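Local coordinates for metallo-beta-lactamase domain-containing protein (Enterococcus faecalis, PDB 2AZ4) that is of unestablished function but binds two zinc ions in a metallo-beta-lactamase fold and probably acts as an RNA-binding exonuclease, at residues Y27-I32 with V155-V160; F34-T38 with L95-I101; Y67-L71 with S133-E137; M118-S122 with L288-V292. One frame throughout, in Å; residues are numbered along the deposited sequence.

Contact 1: residues Y27-I32 with V155-V160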
# COMPACT_ATOMS: atom_id res chain seq x y z
N TYR A 27 -8.16 -18.64 -18.27
CA TYR A 27 -9.01 -18.84 -19.43
C TYR A 27 -8.16 -19.36 -20.59
O TYR A 27 -7.20 -18.70 -21.01
CB TYR A 27 -9.67 -17.52 -19.88
CG TYR A 27 -10.63 -17.71 -21.04
CD1 TYR A 27 -11.90 -18.25 -20.83
CD2 TYR A 27 -10.27 -17.35 -22.33
CE1 TYR A 27 -12.79 -18.43 -21.88
CE2 TYR A 27 -11.15 -17.54 -23.40
CZ TYR A 27 -12.42 -18.08 -23.16
OH TYR A 27 -13.31 -18.24 -24.19
N LYS A 28 -8.55 -20.54 -21.09
CA LYS A 28 -7.80 -21.28 -22.13
C LYS A 28 -6.33 -21.41 -21.72
O LYS A 28 -6.06 -21.86 -20.61
CB LYS A 28 -7.97 -20.66 -23.52
CG LYS A 28 -9.37 -20.80 -24.11
CD LYS A 28 -9.41 -20.13 -25.47
CE LYS A 28 -10.59 -20.59 -26.31
NZ LYS A 28 -10.61 -19.86 -27.62
N ASP A 29 -5.41 -21.01 -22.58
CA ASP A 29 -3.99 -21.09 -22.26
C ASP A 29 -3.39 -19.80 -21.68
O ASP A 29 -2.16 -19.59 -21.73
CB ASP A 29 -3.18 -21.57 -23.47
CG ASP A 29 -3.32 -20.66 -24.67
OD1 ASP A 29 -4.07 -19.66 -24.61
OD2 ASP A 29 -2.67 -20.97 -25.69
N ALA A 30 -4.24 -18.96 -21.10
CA ALA A 30 -3.74 -17.79 -20.40
C ALA A 30 -4.19 -17.73 -18.94
O ALA A 30 -5.27 -18.23 -18.57
CB ALA A 30 -4.12 -16.50 -21.15
N HIS A 31 -3.34 -17.14 -18.11
CA HIS A 31 -3.73 -16.85 -16.74
C HIS A 31 -3.02 -15.63 -16.18
O HIS A 31 -1.90 -15.31 -16.59
CB HIS A 31 -3.63 -18.10 -15.80
CG HIS A 31 -2.26 -18.67 -15.62
ND1 HIS A 31 -1.16 -18.27 -16.36
CD2 HIS A 31 -1.81 -19.63 -14.77
CE1 HIS A 31 -0.09 -18.96 -15.97
NE2 HIS A 31 -0.46 -19.78 -15.00
N ILE A 32 -3.71 -14.93 -15.29
CA ILE A 32 -3.18 -13.77 -14.60
C ILE A 32 -3.25 -13.98 -13.09
O ILE A 32 -4.03 -14.80 -12.61
CB ILE A 32 -3.91 -12.46 -14.97
CG1 ILE A 32 -5.38 -12.50 -14.53
CG2 ILE A 32 -3.75 -12.19 -16.45
CD1 ILE A 32 -6.15 -11.18 -14.70
N VAL A 155 -3.71 -10.58 -22.24
CA VAL A 155 -2.92 -11.76 -21.86
C VAL A 155 -3.74 -12.89 -22.44
O VAL A 155 -4.77 -13.27 -21.85
CB VAL A 155 -2.79 -11.88 -20.32
CG1 VAL A 155 -2.10 -13.18 -19.90
CG2 VAL A 155 -2.07 -10.66 -19.74
N GLY A 156 -3.32 -13.39 -23.60
CA GLY A 156 -4.18 -14.27 -24.40
C GLY A 156 -5.52 -13.59 -24.62
O GLY A 156 -5.57 -12.42 -25.02
N GLU A 157 -6.60 -14.30 -24.32
CA GLU A 157 -7.93 -13.74 -24.46
C GLU A 157 -8.46 -13.09 -23.18
O GLU A 157 -9.64 -12.76 -23.10
CB GLU A 157 -8.89 -14.82 -24.96
CG GLU A 157 -8.64 -15.18 -26.41
CD GLU A 157 -9.73 -16.08 -26.96
OE1 GLU A 157 -10.90 -15.61 -27.09
OE2 GLU A 157 -9.42 -17.26 -27.27
N ILE A 158 -7.60 -12.92 -22.19
CA ILE A 158 -7.94 -12.13 -21.01
C ILE A 158 -7.55 -10.67 -21.22
O ILE A 158 -6.42 -10.36 -21.60
CB ILE A 158 -7.24 -12.63 -19.72
CG1 ILE A 158 -7.32 -14.14 -19.59
CG2 ILE A 158 -7.85 -11.94 -18.49
CD1 ILE A 158 -6.54 -14.68 -18.39
N SER A 159 -8.48 -9.77 -20.94
CA SER A 159 -8.24 -8.34 -21.05
C SER A 159 -8.33 -7.70 -19.66
O SER A 159 -9.28 -7.95 -18.91
CB SER A 159 -9.27 -7.74 -22.02
OG SER A 159 -9.58 -6.41 -21.67
N VAL A 160 -7.31 -6.94 -19.29
CA VAL A 160 -7.23 -6.38 -17.94
C VAL A 160 -7.08 -4.88 -18.06
O VAL A 160 -6.13 -4.39 -18.69
CB VAL A 160 -6.04 -6.96 -17.13
CG1 VAL A 160 -6.02 -6.41 -15.69
CG2 VAL A 160 -6.04 -8.49 -17.13
O HOH W 1 -6.66 -17.02 -23.32

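Contact 2: residues F34-T38 with L95-I101. With ZN (zinc ion), chain D.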
# COMPACT_ATOMS: atom_id res chain seq x y z
N PHE A 34 -2.74 -11.73 -9.17
CA PHE A 34 -2.72 -10.44 -8.45
C PHE A 34 -3.16 -10.71 -7.01
O PHE A 34 -4.00 -11.57 -6.78
CB PHE A 34 -3.68 -9.42 -9.09
CG PHE A 34 -5.08 -9.97 -9.34
CD1 PHE A 34 -5.40 -10.57 -10.56
CD2 PHE A 34 -6.07 -9.88 -8.36
CE1 PHE A 34 -6.66 -11.08 -10.80
CE2 PHE A 34 -7.36 -10.38 -8.60
CZ PHE A 34 -7.65 -10.99 -9.81
N ASP A 35 -2.58 -10.02 -6.03
CA ASP A 35 -1.33 -9.28 -6.18
C ASP A 35 -0.18 -10.27 -5.94
O ASP A 35 -0.23 -11.39 -6.46
CB ASP A 35 -1.32 -8.10 -5.19
CG ASP A 35 -2.34 -7.03 -5.56
OD1 ASP A 35 -2.47 -6.72 -6.78
OD2 ASP A 35 -3.00 -6.46 -4.66
N PHE A 36 0.85 -9.87 -5.19
CA PHE A 36 2.05 -10.71 -5.01
C PHE A 36 2.83 -10.38 -3.72
O PHE A 36 4.04 -10.17 -3.76
CB PHE A 36 2.96 -10.59 -6.25
CG PHE A 36 3.59 -11.89 -6.65
CD1 PHE A 36 2.80 -12.91 -7.20
CD2 PHE A 36 4.93 -12.12 -6.46
CE1 PHE A 36 3.35 -14.12 -7.57
CE2 PHE A 36 5.51 -13.35 -6.83
CZ PHE A 36 4.72 -14.35 -7.38
N GLY A 37 2.12 -10.30 -2.60
CA GLY A 37 2.74 -10.14 -1.30
C GLY A 37 2.71 -11.47 -0.59
O GLY A 37 2.32 -12.48 -1.18
N THR A 38 3.15 -11.47 0.66
CA THR A 38 3.09 -12.68 1.47
C THR A 38 2.05 -12.45 2.54
O THR A 38 1.71 -11.31 2.85
CB THR A 38 4.47 -13.02 2.14
OG1 THR A 38 4.74 -12.10 3.20
CG2 THR A 38 5.59 -12.96 1.13
N LEU A 95 3.39 -3.25 1.29
CA LEU A 95 4.12 -4.50 1.53
C LEU A 95 3.26 -5.78 1.39
O LEU A 95 3.71 -6.81 0.83
CB LEU A 95 4.73 -4.44 2.94
CG LEU A 95 5.78 -5.48 3.36
CD1 LEU A 95 7.04 -5.39 2.47
CD2 LEU A 95 6.13 -5.32 4.85
N ASP A 96 2.02 -5.70 1.90
CA ASP A 96 1.08 -6.82 1.95
C ASP A 96 0.52 -7.16 0.57
O ASP A 96 -0.21 -8.15 0.42
CB ASP A 96 -0.04 -6.59 3.00
CG ASP A 96 -0.84 -5.30 2.76
OD1 ASP A 96 -0.21 -4.22 2.56
OD2 ASP A 96 -2.10 -5.35 2.79
N HIS A 97 0.89 -6.35 -0.43
CA HIS A 97 0.59 -6.59 -1.84
C HIS A 97 1.82 -6.84 -2.71
O HIS A 97 1.70 -7.39 -3.80
CB HIS A 97 -0.25 -5.43 -2.41
CG HIS A 97 -1.49 -5.17 -1.60
ND1 HIS A 97 -2.73 -5.64 -1.98
CD2 HIS A 97 -1.66 -4.59 -0.39
CE1 HIS A 97 -3.62 -5.33 -1.04
NE2 HIS A 97 -3.00 -4.68 -0.08
N SER A 98 3.00 -6.42 -2.25
CA SER A 98 4.21 -6.41 -3.14
C SER A 98 5.41 -7.25 -2.66
O SER A 98 6.36 -7.51 -3.42
CB SER A 98 4.67 -4.95 -3.34
OG SER A 98 5.07 -4.36 -2.09
N ARG A 99 5.34 -7.69 -1.40
CA ARG A 99 6.54 -8.14 -0.68
C ARG A 99 7.39 -9.17 -1.43
O ARG A 99 8.61 -9.16 -1.31
CB ARG A 99 6.17 -8.69 0.69
CG ARG A 99 7.34 -8.89 1.60
CD ARG A 99 6.95 -9.32 3.00
NE ARG A 99 8.22 -9.61 3.63
CZ ARG A 99 8.61 -10.78 4.11
NH1 ARG A 99 7.80 -11.83 4.16
NH2 ARG A 99 9.82 -10.84 4.60
N MET A 100 6.77 -10.06 -2.19
CA MET A 100 7.55 -11.11 -2.84
C MET A 100 7.79 -10.95 -4.33
O MET A 100 8.15 -11.94 -4.99
CB MET A 100 7.01 -12.53 -2.50
CG MET A 100 5.70 -12.94 -3.17
SD MET A 100 5.33 -14.72 -3.05
CE MET A 100 3.73 -14.74 -3.86
N ILE A 101 7.62 -9.75 -4.89
CA ILE A 101 7.75 -9.63 -6.36
C ILE A 101 9.12 -10.12 -6.88
O ILE A 101 9.22 -10.61 -8.01
CB ILE A 101 7.43 -8.22 -6.93
CG1 ILE A 101 8.33 -7.15 -6.29
CG2 ILE A 101 5.91 -7.91 -6.78
CD1 ILE A 101 8.37 -5.89 -7.12
ZN ZN D . -3.71 -3.99 1.85
O HOH W 2 -0.75 -9.86 -2.15
O HOH W 3 3.52 -9.31 2.34
O HOH W 4 -1.92 -2.50 2.11
O HOH W 5 -4.16 -3.04 3.94

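Contact 3: residues Y67-L71 with S133-E137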
# COMPACT_ATOMS: atom_id res chain seq x y z
N TYR A 67 7.10 -19.04 -9.93
CA TYR A 67 8.25 -18.55 -9.16
C TYR A 67 9.52 -18.69 -9.99
O TYR A 67 9.59 -19.54 -10.87
CB TYR A 67 8.40 -19.26 -7.81
CG TYR A 67 7.25 -19.03 -6.85
CD1 TYR A 67 6.91 -17.74 -6.41
CD2 TYR A 67 6.51 -20.10 -6.36
CE1 TYR A 67 5.86 -17.55 -5.53
CE2 TYR A 67 5.45 -19.91 -5.47
CZ TYR A 67 5.14 -18.64 -5.06
OH TYR A 67 4.10 -18.45 -4.17
N ASP A 68 10.49 -17.82 -9.74
CA ASP A 68 11.78 -17.81 -10.46
C ASP A 68 12.35 -19.22 -10.35
O ASP A 68 12.61 -19.68 -9.26
CB ASP A 68 12.69 -16.77 -9.78
CG ASP A 68 14.07 -16.61 -10.46
OD1 ASP A 68 14.43 -17.39 -11.37
OD2 ASP A 68 14.80 -15.66 -10.06
N PRO A 69 12.53 -19.92 -11.49
CA PRO A 69 13.05 -21.30 -11.43
C PRO A 69 14.39 -21.45 -10.69
O PRO A 69 14.65 -22.50 -10.10
CB PRO A 69 13.28 -21.66 -12.90
CG PRO A 69 13.18 -20.40 -13.65
CD PRO A 69 12.29 -19.50 -12.87
N ARG A 70 15.22 -20.40 -10.73
CA ARG A 70 16.55 -20.45 -10.11
C ARG A 70 16.47 -20.67 -8.60
O ARG A 70 17.43 -21.09 -7.97
CB ARG A 70 17.33 -19.16 -10.43
CG ARG A 70 17.47 -18.84 -11.93
CD ARG A 70 18.15 -17.49 -12.11
NE ARG A 70 17.29 -16.40 -11.65
CZ ARG A 70 17.66 -15.13 -11.59
NH1 ARG A 70 18.88 -14.78 -11.96
NH2 ARG A 70 16.80 -14.21 -11.18
N LEU A 71 15.31 -20.37 -8.01
CA LEU A 71 15.10 -20.60 -6.58
C LEU A 71 15.10 -22.09 -6.24
O LEU A 71 15.29 -22.47 -5.07
CB LEU A 71 13.79 -19.95 -6.11
CG LEU A 71 13.67 -18.41 -6.17
CD1 LEU A 71 12.21 -17.96 -5.93
CD2 LEU A 71 14.63 -17.74 -5.18
N SER A 133 16.07 -10.89 -4.19
CA SER A 133 16.37 -12.06 -4.97
C SER A 133 17.76 -12.56 -4.54
O SER A 133 18.69 -11.77 -4.48
CB SER A 133 16.43 -11.71 -6.45
OG SER A 133 16.87 -12.86 -7.18
N PRO A 134 17.92 -13.88 -4.30
CA PRO A 134 19.27 -14.35 -3.92
C PRO A 134 20.28 -14.24 -5.07
O PRO A 134 21.48 -14.51 -4.87
CB PRO A 134 19.05 -15.82 -3.54
CG PRO A 134 17.57 -16.02 -3.49
CD PRO A 134 16.96 -15.00 -4.38
N PHE A 135 19.81 -13.84 -6.25
CA PHE A 135 20.67 -13.73 -7.44
C PHE A 135 20.98 -12.30 -7.86
O PHE A 135 21.51 -12.06 -8.94
CB PHE A 135 20.05 -14.53 -8.59
CG PHE A 135 19.47 -15.82 -8.13
CD1 PHE A 135 20.31 -16.90 -7.84
CD2 PHE A 135 18.11 -15.94 -7.88
CE1 PHE A 135 19.78 -18.09 -7.36
CE2 PHE A 135 17.58 -17.12 -7.40
CZ PHE A 135 18.42 -18.20 -7.14
N GLU A 136 20.70 -11.35 -6.97
CA GLU A 136 20.99 -9.95 -7.23
C GLU A 136 21.41 -9.23 -5.95
O GLU A 136 21.36 -9.82 -4.87
CB GLU A 136 19.78 -9.27 -7.87
CG GLU A 136 19.98 -8.99 -9.36
CD GLU A 136 19.35 -10.03 -10.22
OE1 GLU A 136 19.45 -9.93 -11.45
OE2 GLU A 136 18.75 -10.97 -9.65
N GLU A 137 21.81 -7.97 -6.09
CA GLU A 137 22.15 -7.12 -4.95
C GLU A 137 20.93 -7.00 -4.05
O GLU A 137 19.79 -7.12 -4.52
CB GLU A 137 22.60 -5.74 -5.44
CG GLU A 137 23.93 -5.26 -4.86
CD GLU A 137 25.12 -6.05 -5.38
OE1 GLU A 137 25.61 -5.72 -6.48
OE2 GLU A 137 25.56 -7.00 -4.70
O HOH W 6 14.68 -14.46 -7.83
O HOH W 7 16.73 -11.40 -12.18
O HOH W 8 20.25 -12.27 -12.36

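Contact 4: residues M118-S122 with L288-V292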
# COMPACT_ATOMS: atom_id res chain seq x y z
N MET A 118 7.61 3.61 -9.32
CA MET A 118 8.44 4.65 -8.70
C MET A 118 8.50 4.51 -7.18
O MET A 118 9.60 4.51 -6.60
CB MET A 118 7.92 6.06 -9.01
CG MET A 118 8.08 6.48 -10.45
SD MET A 118 7.36 8.10 -10.89
CE MET A 118 8.37 8.18 -12.32
N ILE A 119 7.32 4.47 -6.55
CA ILE A 119 7.19 4.30 -5.08
C ILE A 119 7.98 3.10 -4.57
O ILE A 119 8.79 3.20 -3.65
CB ILE A 119 5.66 4.21 -4.67
CG1 ILE A 119 4.91 5.52 -4.98
CG2 ILE A 119 5.47 3.85 -3.19
CD1 ILE A 119 5.62 6.76 -4.49
N LEU A 120 7.74 1.95 -5.18
CA LEU A 120 8.29 0.69 -4.73
C LEU A 120 9.81 0.72 -4.80
O LEU A 120 10.49 0.30 -3.85
CB LEU A 120 7.75 -0.42 -5.64
CG LEU A 120 7.42 -1.82 -5.16
CD1 LEU A 120 7.03 -1.92 -3.67
CD2 LEU A 120 6.31 -2.37 -6.06
N ASN A 121 10.33 1.23 -5.91
CA ASN A 121 11.78 1.28 -6.11
C ASN A 121 12.45 2.17 -5.04
O ASN A 121 13.58 1.92 -4.65
CB ASN A 121 12.13 1.73 -7.53
CG ASN A 121 12.23 0.57 -8.49
OD1 ASN A 121 11.31 0.30 -9.24
ND2 ASN A 121 13.33 -0.15 -8.44
N SER A 122 11.72 3.18 -4.58
CA SER A 122 12.16 4.05 -3.49
C SER A 122 11.99 3.37 -2.12
O SER A 122 12.92 3.38 -1.30
CB SER A 122 11.39 5.36 -3.52
OG SER A 122 11.70 6.17 -2.40
N LEU A 288 11.91 11.37 -3.84
CA LEU A 288 10.68 10.71 -4.31
C LEU A 288 9.65 11.74 -4.79
O LEU A 288 9.01 11.57 -5.84
CB LEU A 288 10.06 9.86 -3.18
CG LEU A 288 8.84 8.99 -3.56
CD1 LEU A 288 9.11 8.11 -4.82
CD2 LEU A 288 8.42 8.13 -2.36
N LEU A 289 9.49 12.80 -4.02
CA LEU A 289 8.56 13.87 -4.38
C LEU A 289 8.93 14.51 -5.70
O LEU A 289 8.05 14.86 -6.53
CB LEU A 289 8.60 14.93 -3.31
CG LEU A 289 7.46 15.91 -3.37
CD1 LEU A 289 6.22 15.28 -2.78
CD2 LEU A 289 7.85 17.11 -2.57
N LEU A 290 10.23 14.69 -5.89
CA LEU A 290 10.76 15.29 -7.11
C LEU A 290 10.49 14.34 -8.26
O LEU A 290 10.04 14.75 -9.31
CB LEU A 290 12.27 15.58 -6.97
CG LEU A 290 13.04 16.08 -8.20
CD1 LEU A 290 12.46 17.40 -8.75
CD2 LEU A 290 14.53 16.24 -7.87
N GLU A 291 10.73 13.05 -8.03
CA GLU A 291 10.56 12.05 -9.08
C GLU A 291 9.10 11.93 -9.55
O GLU A 291 8.82 11.94 -10.75
CB GLU A 291 11.08 10.69 -8.61
CG GLU A 291 11.08 9.67 -9.72
CD GLU A 291 11.42 8.29 -9.24
OE1 GLU A 291 11.76 8.15 -8.05
OE2 GLU A 291 11.34 7.33 -10.05
N VAL A 292 8.18 11.85 -8.58
CA VAL A 292 6.75 11.66 -8.84
C VAL A 292 6.02 12.94 -9.31
O VAL A 292 5.21 12.89 -10.23
CB VAL A 292 6.05 11.04 -7.57
CG1 VAL A 292 4.55 10.99 -7.73
CG2 VAL A 292 6.56 9.63 -7.32
O HOH W 9 11.90 5.63 -7.35

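Contact 1: residues Y27-I32 with V155-V160
Two beta hairpins meet here, each turning through a type II' turn (Y27-A30 and V155-I158). V155 opens the second turn: its CG1 lies 4.0 Å from I32 CG2 and 4.1 Å from A30 CB, while its carbonyl O sits 3.4 Å from A30 CB. At G156, with positive phi, the backbones come closest, CA to CA of A30 at 5.3 Å; a CB here would collide with A30 CB. E157 supplies the polar contacts. Its OE2 forms a salt bridge with K28 NZ at 2.9 Å, its CB rests 3.9 Å from Y27 CE2, and water 1 links its N to Y27 O. I158 then turns inward, CG1 4.1 Å from Y27 CB and CD1 4.1 Å from A30 CB, and V160 CG2 reaches I32 CD1 at 3.6 Å. No backbone hydrogen bond crosses: strands 30-34 and 158-164 belong to different, facing sheets of the metallo-beta-lactamase sandwich; their segments 30-32 and 158-160 run at 27°, 8.5 Å apart, with V25 and A87 from one sheet and I177 from the other alongside.

Contact 2: residues F34-T38 with L95-I101
F36, M100 and T38 bury the most surface where the loop after strand 30-34 meets the short helix that starts at L95 and the type I turn S98-I101. The F36 ring takes M100 on one face: CE stands 3.6 Å from the ring centroid, almost on the normal, a CH-pi contact, and SD at 4.4 Å adds a Met-aromatic one. F36 also ties the backbones together, its N donating to H97 O (3.0 Å) and its O accepting from M100 N (3.2 Å). T38 packs CG2 against M100 CB at 3.9 Å and accepts at OG1 from R99 NH1 (3.2 Å), an arginine that also salt-bridges D49; water 3 joins T38 N to L95 O. G37, between them, fits against the helix where a CB would clash with D96 O. D96 OD2 (2.3 Å) and H97 NE2 (2.2 Å), the end of the HxHxDH motif, bind a zinc completed by D189, H404 and waters 4 and 5. H97 ND1 donates to D35 OD2 at 2.8 Å, and Y186 OH bonds the same carboxylate oxygen. With its ND1 proton engaged by D35, the H97 ring is oriented to offer NE2 to zinc, making D35 a second-shell residue.

Contact 3: residues Y67-L71 with S133-E137
Charge, water, ring and apolar contacts join these two loops, and no direct hydrogen bond crosses. The charged group begins within residues 67-71: R70 NH2 forms a salt bridge with D68 OD2 at 2.7 Å, and R70 NE bonds D68 OD1 at 3.0 Å. E136 OE2 is 4.1 Å from R70 NH2, beyond a salt bridge, so water bridges the gap: water 7 links R70 NH2 to E136 OE1, and water 8 links R70 NH1 to that same oxygen. Separately, water 6 joins D68 OD2 to S133 OG. In the ring contacts, R70 CB lies over the face of F135, 3.9 Å from its centroid (CH-pi), while R70 NH1 is 3.6 Å from F135 CB. Apolar contact comes from L71, whose CD2 is 3.7 Å from both P134 CD and F135 CE2. D68 OD1 accepts from R70 N in an Asx turn leading into the 3-10 segment 69-71, and S133 OG accepts from F135 N in an ST turn within the type I beta turn S133-E136. The result is a partly solvated packing of an Asx turn against an ST turn, joining the loop between helix 51-56 and strand 85-89 to that between helix 114-123 and strand 145-147, away from the zinc site.

Contact 4: residues M118-S122 with L288-V292
This is an antiparallel helix-helix packing between two parts of the protein: helix 114-123 follows strand 110-113 of a metallo-beta-lactamase sheet, whereas helix 283-293 connects strands 278-282 and 298-300 of the separate six-stranded parallel sheet. The segment axes run at 158° and approach to 10.6 Å, a spacing filled by side chains. L288 points at the facing helix; its CD1 lies 3.8 Å from I119 CD1, 3.8 Å from S122 CB and 4.0 Å from M118 O, so one methyl meets a full turn of the other helix. I119, whose CB points away, bends its end back to bring CD1 within 4.1 Å of V292 CG2, and M118 SD reaches that same methyl at 4.0 Å. V265 of helix 265-274 touches both I119 and L288, extending the apolar patch. Along one margin the contact becomes polar: the E291 carboxylate flanks M118, OE2 3.4 Å from CG, and water 9 donates to both E291 OE1 (2.6 Å) and M118 O (2.7 Å). The I119 side chain lies about 7 Å from that of the zinc ligand H94, near the site but not part of it. A parallel-sheet domain inserted in a metallo-beta-lactamase fold is consistent with the beta-CASP arrangement of family nucleases. Apolar packing with a single water bridge, and no direct hydrogen bond or salt bridge, implies that shape and burial mainly hold the two segments together.

How the contacts relate
Contacts 1 and 2 are buried; contacts 3 and 4 are only partly so. Strand 30-34 serves both buried ones: its start packs across the sandwich in contact 1, and the loop beyond it backs the zinc ligand H97 through D35 in contact 2. Their chemistry differs accordingly, aliphatic with one salt bridge at the exposed tip in the first, backbone bonds and metal ligation in the second. Contact 2 touches both remaining contacts, M100 CE lying 3.7 Å from Y67 OH of contact 3 and S98 OG 3.5 Å from L120 CD1 of contact 4. The partly buried pair have no direct hydrogen bond across: contact 3 joins loops around a charged cluster, contact 4 two helices through largely apolar side chains.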